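Local coordinates for protein PaxB (Photorhabdus luminescens, PDB 6EK4) that probably serves as one component of a two-component alpha-helical pore-forming toxin of the YaxAB type, which perforates membranes, at residues I50-Y53 and S54-L57; N131-A134 and S135-D139; I29-L32 and S33-K37. One frame throughout, in Å; residues are numbered along the deposited sequence.

Interaction 1 of 3, residues I50-Y53 and S54-L57; sequences ISLY and SRDL. With NA (sodium ion), chain E.
Asp56 reaches back over the preceding turn of its helix toward Leu52 and Tyr53. Its CB lies 3.5 Å from Tyr53 O. With CG anti to its own carbonyl carbon (chi1 -76°), the carboxylate is swung back along the helix, and Asp56 CG comes 3.5 Å from Leu52 O. The carboxylate merely abuts that oxygen, which accepts the Asp56 amide N-H. At the tip the two oxygens part company: OD1 of Asp56 binds a sodium ion at 2.7 Å, while OD2 stands 4.0 Å from Tyr53 CD1, the carboxylate and phenol planes turned 58° apart. The amide bond belongs to the i to i+4 ladder of helix 42-73, one of the long helices of the bundle, which here packs against helices 19-35, 101-141 and 247-321. On its buried side, Ser54 doubles one rung: both its N (2.8 Å) and its OG (2.6 Å) donate to Ile50 O, arriving from opposite faces of the carbonyl plane, so a buried hydroxyl is satisfied by its own helix. Ser51 OG, also buried, is hydrogen-bonded to Leu48 O. On the exposed side, Arg55 bends at chi3, and its NH1 comes 3.8 Å from Leu52 CD1.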
ATOM      1  N   ILE A  50     -12.334  -6.147  -2.244  1.00 64.67           N
ATOM      2  CA  ILE A  50     -12.258  -5.130  -1.194  1.00 64.44           C
ATOM      3  C   ILE A  50     -12.469  -3.732  -1.776  1.00 63.93           C
ATOM      4  O   ILE A  50     -13.198  -2.928  -1.198  1.00 63.47           O
ATOM      5  CB  ILE A  50     -10.918  -5.199  -0.420  1.00 64.34           C
ATOM      6  CG1 ILE A  50     -10.834  -6.506   0.378  1.00 65.06           C
ATOM      7  CG2 ILE A  50     -10.777  -4.018   0.533  1.00 64.01           C
ATOM      8  CD1 ILE A  50      -9.433  -6.866   0.827  1.00 65.33           C
ATOM      9  N   SER A  51     -11.846  -3.451  -2.919  1.00 64.22           N
ATOM     10  CA  SER A  51     -12.006  -2.150  -3.579  1.00 64.52           C
ATOM     11  C   SER A  51     -13.439  -1.938  -4.074  1.00 64.56           C
ATOM     12  O   SER A  51     -13.961  -0.826  -4.004  1.00 64.37           O
ATOM     13  CB  SER A  51     -11.025  -1.999  -4.745  1.00 64.51           C
ATOM     14  OG  SER A  51     -11.431  -2.768  -5.864  1.00 66.23           O
ATOM     15  N   LEU A  52     -14.061  -3.008  -4.565  1.00 64.88           N
ATOM     16  CA  LEU A  52     -15.426  -2.946  -5.089  1.00 65.36           C
ATOM     17  C   LEU A  52     -16.440  -2.684  -3.973  1.00 64.81           C
ATOM     18  O   LEU A  52     -17.314  -1.824  -4.107  1.00 63.93           O
ATOM     19  CB  LEU A  52     -15.776  -4.244  -5.825  1.00 67.20           C
ATOM     20  CG  LEU A  52     -16.895  -4.157  -6.867  1.00 69.03           C
ATOM     21  CD1 LEU A  52     -16.389  -3.504  -8.147  1.00 69.56           C
ATOM     22  CD2 LEU A  52     -17.463  -5.537  -7.165  1.00 69.89           C
ATOM     23  N   TYR A  53     -16.318  -3.429  -2.876  1.00 64.56           N
ATOM     24  CA  TYR A  53     -17.169  -3.225  -1.702  1.00 64.14           C
ATOM     25  C   TYR A  53     -16.833  -1.921  -0.968  1.00 63.90           C
ATOM     26  O   TYR A  53     -17.712  -1.307  -0.363  1.00 63.78           O
ATOM     27  CB  TYR A  53     -17.063  -4.409  -0.731  1.00 64.45           C
ATOM     28  CG  TYR A  53     -17.727  -5.694  -1.198  1.00 65.39           C
ATOM     29  CD1 TYR A  53     -19.035  -5.696  -1.681  1.00 65.96           C
ATOM     30  CD2 TYR A  53     -17.059  -6.914  -1.119  1.00 66.12           C
ATOM     31  CE1 TYR A  53     -19.646  -6.871  -2.094  1.00 67.11           C
ATOM     32  CE2 TYR A  53     -17.661  -8.092  -1.529  1.00 67.06           C
ATOM     33  CZ  TYR A  53     -18.953  -8.067  -2.015  1.00 67.79           C
ATOM     34  OH  TYR A  53     -19.554  -9.237  -2.421  1.00 69.34           O
ATOM     35  N   SER A  54     -15.566  -1.508  -1.010  1.00 64.14           N
ATOM     36  CA  SER A  54     -15.154  -0.220  -0.438  1.00 64.17           C
ATOM     37  C   SER A  54     -15.861   0.941  -1.127  1.00 63.94           C
ATOM     38  O   SER A  54     -16.313   1.879  -0.472  1.00 63.69           O
ATOM     39  CB  SER A  54     -13.638  -0.025  -0.551  1.00 64.40           C
ATOM     40  OG  SER A  54     -12.947  -0.838   0.379  1.00 64.93           O
ATOM     41  N   ARG A  55     -15.951   0.866  -2.450  1.00 64.82           N
ATOM     42  CA  ARG A  55     -16.635   1.881  -3.240  1.00 66.09           C
ATOM     43  C   ARG A  55     -18.143   1.864  -2.976  1.00 65.70           C
ATOM     44  O   ARG A  55     -18.777   2.918  -2.946  1.00 65.38           O
ATOM     45  CB  ARG A  55     -16.350   1.674  -4.729  1.00 68.63           C
ATOM     46  CG  ARG A  55     -16.711   2.864  -5.602  1.00 71.54           C
ATOM     47  CD  ARG A  55     -16.020   2.785  -6.953  1.00 74.54           C
ATOM     48  NE  ARG A  55     -16.378   1.572  -7.688  1.00 77.06           N
ATOM     49  CZ  ARG A  55     -15.880   1.234  -8.877  1.00 79.75           C
ATOM     50  NH1 ARG A  55     -16.276   0.107  -9.462  1.00 81.10           N
ATOM     51  NH2 ARG A  55     -14.992   2.014  -9.489  1.00 80.49           N
ATOM     52  N   ASP A  56     -18.706   0.672  -2.783  1.00 65.30           N
ATOM     53  CA  ASP A  56     -20.116   0.532  -2.408  1.00 65.40           C
ATOM     54  C   ASP A  56     -20.400   1.153  -1.041  1.00 65.19           C
ATOM     55  O   ASP A  56     -21.449   1.767  -0.840  1.00 66.04           O
ATOM     56  CB  ASP A  56     -20.541  -0.944  -2.391  1.00 65.62           C
ATOM     57  CG  ASP A  56     -20.743  -1.520  -3.783  1.00 65.83           C
ATOM     58  OD1 ASP A  56     -21.031  -0.752  -4.727  1.00 65.64           O
ATOM     59  OD2 ASP A  56     -20.630  -2.756  -3.929  1.00 66.06           O
ATOM     60  N   LEU A  57     -19.473   0.973  -0.101  1.00 64.82           N
ATOM     61  CA  LEU A  57     -19.592   1.567   1.232  1.00 64.29           C
ATOM     62  C   LEU A  57     -19.540   3.089   1.139  1.00 64.05           C
ATOM     63  O   LEU A  57     -20.322   3.784   1.789  1.00 63.90           O
ATOM     64  CB  LEU A  57     -18.479   1.051   2.152  1.00 64.18           C
ATOM     65  CG  LEU A  57     -18.581   1.391   3.645  1.00 64.06           C
ATOM     66  CD1 LEU A  57     -17.928   0.303   4.483  1.00 64.40           C
ATOM     67  CD2 LEU A  57     -17.969   2.746   3.975  1.00 64.17           C
TER
HETATM   68 NA    NA E 401     -22.663  -0.302  -6.775  1.00 81.51          NA

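Interaction 2 of 3, residues N131-A134 and S135-D139; sequences NLMA and SRIAD
Four successive amides, from Ser135 to Ala138, donate to the carbonyls of Asn131 to Ala134 in unbroken i to i+4 order, the straightest being Ile137 N to Met133 O at 2.9 Å with an N-H...O angle of 162°. The segment is a regular alpha-helical stretch near the C-terminal end of helix 101-141, a long helix of the bundle that lies against helices 42-73 and 247-321. Ser135 turns its hydroxyl back on the helix: OG, anti to the carbonyl carbon (chi1 -68°), donates to Asn131 O at 3.1 Å. The same oxygen also accepts Ser135 N, and the two donors come from opposite faces of its plane, leaving the serine hydroxyl tied to the helix backbone at an exposed position.

Leu132 and Arg136 are one turn apart and meet through their side chains. The arginine folds at chi2 (-75°), which brings its guanidinium back beside the leucine. One methyl then covers one guanidinium face, Leu132 CD1 standing 3.5 Å from Arg136 NH2 and shifted toward the rim of the group rather than its middle. Arg136 NH1 makes a long salt bridge, 3.5 Å, to Asp139 OD2, nearly a turn further on. Met133 and Ile137 form the apolar pair: Met133 packs on Leu57 and Ala61 of helix 42-73, Ile137 on Leu299 and Ala302 of helix 247-321. The methionine chain is bent at chi2 and chi3, and Met133 CG meets Ile137 CD1 at 4.0 Å.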
ATOM      1  N   ASN A 131     -28.357  -0.215   9.332  1.00 74.37           N
ATOM      2  CA  ASN A 131     -28.306  -1.605   8.873  1.00 74.65           C
ATOM      3  C   ASN A 131     -27.619  -1.742   7.515  1.00 73.65           C
ATOM      4  O   ASN A 131     -26.934  -2.733   7.261  1.00 73.80           O
ATOM      5  CB  ASN A 131     -29.716  -2.201   8.799  1.00 75.49           C
ATOM      6  CG  ASN A 131     -30.377  -2.321  10.162  1.00 76.53           C
ATOM      7  OD1 ASN A 131     -29.826  -1.891  11.176  1.00 76.52           O
ATOM      8  ND2 ASN A 131     -31.567  -2.908  10.190  1.00 77.82           N
ATOM      9  N   LEU A 132     -27.813  -0.746   6.651  1.00 72.63           N
ATOM     10  CA  LEU A 132     -27.158  -0.708   5.344  1.00 71.95           C
ATOM     11  C   LEU A 132     -25.649  -0.532   5.496  1.00 71.82           C
ATOM     12  O   LEU A 132     -24.872  -1.279   4.902  1.00 72.30           O
ATOM     13  CB  LEU A 132     -27.741   0.421   4.486  1.00 71.54           C
ATOM     14  CG  LEU A 132     -27.109   0.683   3.113  1.00 71.63           C
ATOM     15  CD1 LEU A 132     -26.974  -0.598   2.301  1.00 72.58           C
ATOM     16  CD2 LEU A 132     -27.922   1.716   2.350  1.00 71.29           C
ATOM     17  N   MET A 133     -25.240   0.450   6.297  1.00 71.12           N
ATOM     18  CA  MET A 133     -23.818   0.705   6.543  1.00 70.89           C
ATOM     19  C   MET A 133     -23.151  -0.479   7.244  1.00 71.11           C
ATOM     20  O   MET A 133     -21.970  -0.748   7.021  1.00 71.93           O
ATOM     21  CB  MET A 133     -23.635   1.987   7.369  1.00 70.89           C
ATOM     22  CG  MET A 133     -22.186   2.404   7.608  1.00 70.85           C
ATOM     23  SD  MET A 133     -21.195   2.588   6.108  1.00 70.85           S
ATOM     24  CE  MET A 133     -21.968   4.012   5.348  1.00 70.48           C
ATOM     25  N   ALA A 134     -23.910  -1.181   8.084  1.00 71.04           N
ATOM     26  CA  ALA A 134     -23.418  -2.388   8.750  1.00 71.32           C
ATOM     27  C   ALA A 134     -23.181  -3.518   7.751  1.00 71.26           C
ATOM     28  O   ALA A 134     -22.221  -4.275   7.888  1.00 72.03           O
ATOM     29  CB  ALA A 134     -24.393  -2.836   9.827  1.00 71.99           C
ATOM     30  N   SER A 135     -24.059  -3.627   6.755  1.00 70.58           N
ATOM     31  CA  SER A 135     -23.903  -4.619   5.686  1.00 70.72           C
ATOM     32  C   SER A 135     -22.696  -4.314   4.798  1.00 69.83           C
ATOM     33  O   SER A 135     -22.043  -5.230   4.295  1.00 69.40           O
ATOM     34  CB  SER A 135     -25.166  -4.701   4.825  1.00 70.29           C
ATOM     35  OG  SER A 135     -26.247  -5.237   5.563  1.00 70.88           O
ATOM     36  N   ARG A 136     -22.413  -3.027   4.604  1.00 68.90           N
ATOM     37  CA  ARG A 136     -21.253  -2.598   3.826  1.00 68.85           C
ATOM     38  C   ARG A 136     -19.959  -2.882   4.581  1.00 68.82           C
ATOM     39  O   ARG A 136     -18.991  -3.376   3.999  1.00 68.92           O
ATOM     40  CB  ARG A 136     -21.344  -1.105   3.494  1.00 68.81           C
ATOM     41  CG  ARG A 136     -22.513  -0.737   2.595  1.00 69.27           C
ATOM     42  CD  ARG A 136     -22.270  -1.137   1.150  1.00 69.88           C
ATOM     43  NE  ARG A 136     -23.521  -1.301   0.412  1.00 71.45           N
ATOM     44  CZ  ARG A 136     -24.286  -2.392   0.436  1.00 72.70           C
ATOM     45  NH1 ARG A 136     -23.949  -3.454   1.165  1.00 72.84           N
ATOM     46  NH2 ARG A 136     -25.406  -2.421  -0.278  1.00 73.48           N
ATOM     47  N   ILE A 137     -19.953  -2.563   5.875  1.00 68.96           N
ATOM     48  CA  ILE A 137     -18.810  -2.839   6.752  1.00 68.84           C
ATOM     49  C   ILE A 137     -18.490  -4.336   6.783  1.00 69.23           C
ATOM     50  O   ILE A 137     -17.323  -4.727   6.765  1.00 69.37           O
ATOM     51  CB  ILE A 137     -19.067  -2.316   8.189  1.00 68.73           C
ATOM     52  CG1 ILE A 137     -18.999  -0.784   8.210  1.00 68.21           C
ATOM     53  CG2 ILE A 137     -18.058  -2.888   9.181  1.00 69.18           C
ATOM     54  CD1 ILE A 137     -19.655  -0.152   9.420  1.00 68.72           C
ATOM     55  N   ALA A 138     -19.529  -5.164   6.827  1.00 69.84           N
ATOM     56  CA  ALA A 138     -19.358  -6.614   6.833  1.00 71.04           C
ATOM     57  C   ALA A 138     -18.712  -7.104   5.539  1.00 71.44           C
ATOM     58  O   ALA A 138     -17.809  -7.941   5.573  1.00 71.80           O
ATOM     59  CB  ALA A 138     -20.697  -7.305   7.049  1.00 71.76           C
ATOM     60  N   ASP A 139     -19.171  -6.574   4.407  1.00 71.50           N
ATOM     61  CA  ASP A 139     -18.679  -6.995   3.091  1.00 71.71           C
ATOM     62  C   ASP A 139     -17.187  -6.715   2.892  1.00 71.44           C
ATOM     63  O   ASP A 139     -16.458  -7.573   2.391  1.00 71.15           O
ATOM     64  CB  ASP A 139     -19.485  -6.322   1.970  1.00 71.86           C
ATOM     65  CG  ASP A 139     -20.870  -6.933   1.778  1.00 73.04           C
ATOM     66  OD1 ASP A 139     -21.071  -8.118   2.130  1.00 74.01           O
ATOM     67  OD2 ASP A 139     -21.757  -6.224   1.255  1.00 72.43           O
TER

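Interaction 3 of 3, residues I29-L32 and S33-K37; sequences IWRL and SHQQK
Trp30 O accepts from His34 ND1 and, weakly, from His34 N, with Ser33 OG close by as well. His34 ND1 donates to Trp30 O at 2.7 Å, almost straight at 172°; the oxygen lies practically in the imidazole plane, so the bond takes the N-H at the ring edge. Ser33 OG lies 2.9 Å from both Ile29 O and Trp30 O, which keeps this buried hydroxyl against the backbone of the turn before it. The ND1 bond also fixes the rotation of the imidazole, which lies obliquely across the indole. His34 CE1 sits over the centre of the indole face, 3.3 Å from Trp30 CE2, and the ring planes are inclined at 42°.

These contacts fall in the last two turns of helix 19-35. Gln35 N bonds only weakly to Arg31 O, but Gln36 N still donates to Leu32 O at 3.0 Å, although Gln36 itself has already left helical backbone angles. The Gln35 side chain runs alongside those of both Arg31 and Leu32. Its NE2 is in no more than van der Waals contact with the edge of the Arg31 guanidinium, the two planes 64° apart, and Gln35 NE2 is 3.7 Å from Leu32 CD2. Arg31 NH2 has a weak bond to Asn28 OD1. Leu32 is buried, packing on Asp287 and Gln290 of helix 247-321.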
ATOM      1  N   ILE A  29      -7.364   2.378  -1.977  1.00 66.67           N
ATOM      2  CA  ILE A  29      -7.544   0.936  -2.142  1.00 65.80           C
ATOM      3  C   ILE A  29      -7.726   0.586  -3.620  1.00 65.64           C
ATOM      4  O   ILE A  29      -7.168  -0.402  -4.097  1.00 65.27           O
ATOM      5  CB  ILE A  29      -8.722   0.403  -1.293  1.00 65.57           C
ATOM      6  CG1 ILE A  29      -8.331   0.389   0.189  1.00 66.19           C
ATOM      7  CG2 ILE A  29      -9.117  -1.004  -1.721  1.00 65.54           C
ATOM      8  CD1 ILE A  29      -9.497   0.247   1.144  1.00 66.22           C
ATOM      9  N   TRP A  30      -8.497   1.401  -4.339  1.00 65.65           N
ATOM     10  CA  TRP A  30      -8.680   1.217  -5.781  1.00 65.45           C
ATOM     11  C   TRP A  30      -7.347   1.305  -6.522  1.00 65.01           C
ATOM     12  O   TRP A  30      -7.021   0.438  -7.332  1.00 64.60           O
ATOM     13  CB  TRP A  30      -9.647   2.266  -6.339  1.00 65.70           C
ATOM     14  CG  TRP A  30      -9.897   2.122  -7.811  1.00 66.37           C
ATOM     15  CD1 TRP A  30      -9.216   2.735  -8.826  1.00 66.84           C
ATOM     16  CD2 TRP A  30     -10.893   1.305  -8.432  1.00 66.91           C
ATOM     17  NE1 TRP A  30      -9.731   2.350 -10.041  1.00 67.59           N
ATOM     18  CE2 TRP A  30     -10.762   1.474  -9.827  1.00 67.68           C
ATOM     19  CE3 TRP A  30     -11.886   0.446  -7.946  1.00 67.52           C
ATOM     20  CZ2 TRP A  30     -11.587   0.814 -10.741  1.00 69.13           C
ATOM     21  CZ3 TRP A  30     -12.706  -0.207  -8.854  1.00 68.40           C
ATOM     22  CH2 TRP A  30     -12.551  -0.018 -10.236  1.00 69.28           C
ATOM     23  N   ARG A  31      -6.589   2.359  -6.238  1.00 65.34           N
ATOM     24  CA  ARG A  31      -5.293   2.585  -6.876  1.00 66.43           C
ATOM     25  C   ARG A  31      -4.319   1.443  -6.589  1.00 66.34           C
ATOM     26  O   ARG A  31      -3.652   0.948  -7.499  1.00 66.52           O
ATOM     27  CB  ARG A  31      -4.698   3.915  -6.400  1.00 67.23           C
ATOM     28  CG  ARG A  31      -3.390   4.304  -7.073  1.00 68.21           C
ATOM     29  CD  ARG A  31      -2.938   5.700  -6.667  1.00 69.09           C
ATOM     30  NE  ARG A  31      -2.995   5.909  -5.218  1.00 69.41           N
ATOM     31  CZ  ARG A  31      -2.131   5.411  -4.332  1.00 69.24           C
ATOM     32  NH1 ARG A  31      -1.110   4.648  -4.718  1.00 69.24           N
ATOM     33  NH2 ARG A  31      -2.294   5.673  -3.039  1.00 69.18           N
ATOM     34  N   LEU A  32      -4.246   1.033  -5.326  1.00 66.36           N
ATOM     35  CA  LEU A  32      -3.339  -0.036  -4.906  1.00 66.81           C
ATOM     36  C   LEU A  32      -3.756  -1.408  -5.429  1.00 67.53           C
ATOM     37  O   LEU A  32      -2.904  -2.213  -5.792  1.00 68.26           O
ATOM     38  CB  LEU A  32      -3.227  -0.077  -3.379  1.00 67.09           C
ATOM     39  CG  LEU A  32      -2.467   1.091  -2.745  1.00 67.64           C
ATOM     40  CD1 LEU A  32      -2.767   1.185  -1.258  1.00 68.20           C
ATOM     41  CD2 LEU A  32      -0.969   0.972  -2.983  1.00 67.41           C
ATOM     42  N   SER A  33      -5.060  -1.670  -5.475  1.00 69.10           N
ATOM     43  CA  SER A  33      -5.567  -2.972  -5.918  1.00 70.38           C
ATOM     44  C   SER A  33      -5.342  -3.242  -7.407  1.00 72.11           C
ATOM     45  O   SER A  33      -5.435  -4.389  -7.841  1.00 73.87           O
ATOM     46  CB  SER A  33      -7.059  -3.105  -5.602  1.00 70.38           C
ATOM     47  OG  SER A  33      -7.815  -2.126  -6.293  1.00 70.20           O
ATOM     48  N   HIS A  34      -5.054  -2.197  -8.182  1.00 73.67           N
ATOM     49  CA  HIS A  34      -4.843  -2.331  -9.626  1.00 75.67           C
ATOM     50  C   HIS A  34      -3.371  -2.284 -10.054  1.00 78.37           C
ATOM     51  O   HIS A  34      -3.019  -2.834 -11.099  1.00 80.02           O
ATOM     52  CB  HIS A  34      -5.649  -1.266 -10.374  1.00 74.81           C
ATOM     53  CG  HIS A  34      -7.124  -1.519 -10.364  1.00 73.62           C
ATOM     54  ND1 HIS A  34      -7.946  -1.090  -9.344  1.00 72.85           N
ATOM     55  CD2 HIS A  34      -7.922  -2.174 -11.240  1.00 73.62           C
ATOM     56  CE1 HIS A  34      -9.188  -1.463  -9.597  1.00 72.75           C
ATOM     57  NE2 HIS A  34      -9.201  -2.122 -10.740  1.00 73.21           N
ATOM     58  N   GLN A  35      -2.520  -1.633  -9.262  1.00 81.38           N
ATOM     59  CA  GLN A  35      -1.084  -1.563  -9.561  1.00 84.92           C
ATOM     60  C   GLN A  35      -0.294  -2.688  -8.884  1.00 87.18           C
ATOM     61  O   GLN A  35       0.767  -3.081  -9.373  1.00 87.70           O
ATOM     62  CB  GLN A  35      -0.510  -0.195  -9.170  1.00 85.90           C
ATOM     63  CG  GLN A  35      -0.305   0.024  -7.677  1.00 86.53           C
ATOM     64  CD  GLN A  35       0.101   1.450  -7.341  1.00 88.35           C
ATOM     65  OE1 GLN A  35      -0.205   2.388  -8.079  1.00 89.30           O
ATOM     66  NE2 GLN A  35       0.790   1.619  -6.217  1.00 89.00           N
ATOM     67  N   GLN A  36      -0.809  -3.186  -7.760  1.00 89.59           N
ATOM     68  CA  GLN A  36      -0.200  -4.306  -7.034  1.00 91.73           C
ATOM     69  C   GLN A  36      -0.011  -5.527  -7.937  1.00 94.11           C
ATOM     70  O   GLN A  36      -0.948  -5.961  -8.614  1.00 94.30           O
ATOM     71  CB  GLN A  36      -1.057  -4.664  -5.808  1.00 92.20           C
ATOM     72  CG  GLN A  36      -0.795  -6.029  -5.172  1.00 92.74           C
ATOM     73  CD  GLN A  36      -1.784  -7.103  -5.610  1.00 93.33           C
ATOM     74  OE1 GLN A  36      -2.907  -6.806  -6.023  1.00 93.34           O
ATOM     75  NE2 GLN A  36      -1.374  -8.360  -5.502  1.00 93.89           N
ATOM     76  N   LYS A  37       1.209  -6.066  -7.944  1.00 95.98           N
ATOM     77  CA  LYS A  37       1.547  -7.241  -8.747  1.00 97.74           C
ATOM     78  C   LYS A  37       2.400  -8.225  -7.942  1.00 97.79           C
ATOM     79  O   LYS A  37       3.579  -8.436  -8.238  1.00 97.90           O
ATOM     80  CB  LYS A  37       2.262  -6.818 -10.037  1.00 98.83           C
ATOM     81  CG  LYS A  37       1.357  -6.104 -11.032  1.00100.19           C
ATOM     82  CD  LYS A  37       2.142  -5.488 -12.178  1.00101.32           C
ATOM     83  CE  LYS A  37       1.230  -4.692 -13.098  1.00102.75           C
ATOM     84  NZ  LYS A  37       1.948  -4.156 -14.288  1.00103.55           N
TER

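Interaction 1 is the middle member: helix 42-73 touches both neighbours, while interactions 2 and 3 stay about 11 Å apart at their nearest atoms. Toward interaction 2, Asp56 O meets Arg136 CD at 3.6 Å, and Tyr53 CD2 lies 3.6 Å from Asp139 O. Toward interaction 3, Arg55 NH2 stands 3.3 Å from Trp30 CZ3, and Ser51 CB is 3.6 Å from Ser33 OG. Leu298 of helix 247-321 packs on Ile29 as well as on Ser54 and Leu57. Asp56 OD1 binds a sodium ion. The side chain of Arg136 is about 7 Å from a bound sodium ion, and the side chain of Trp30 is about 10 Å from a bound sodium ion.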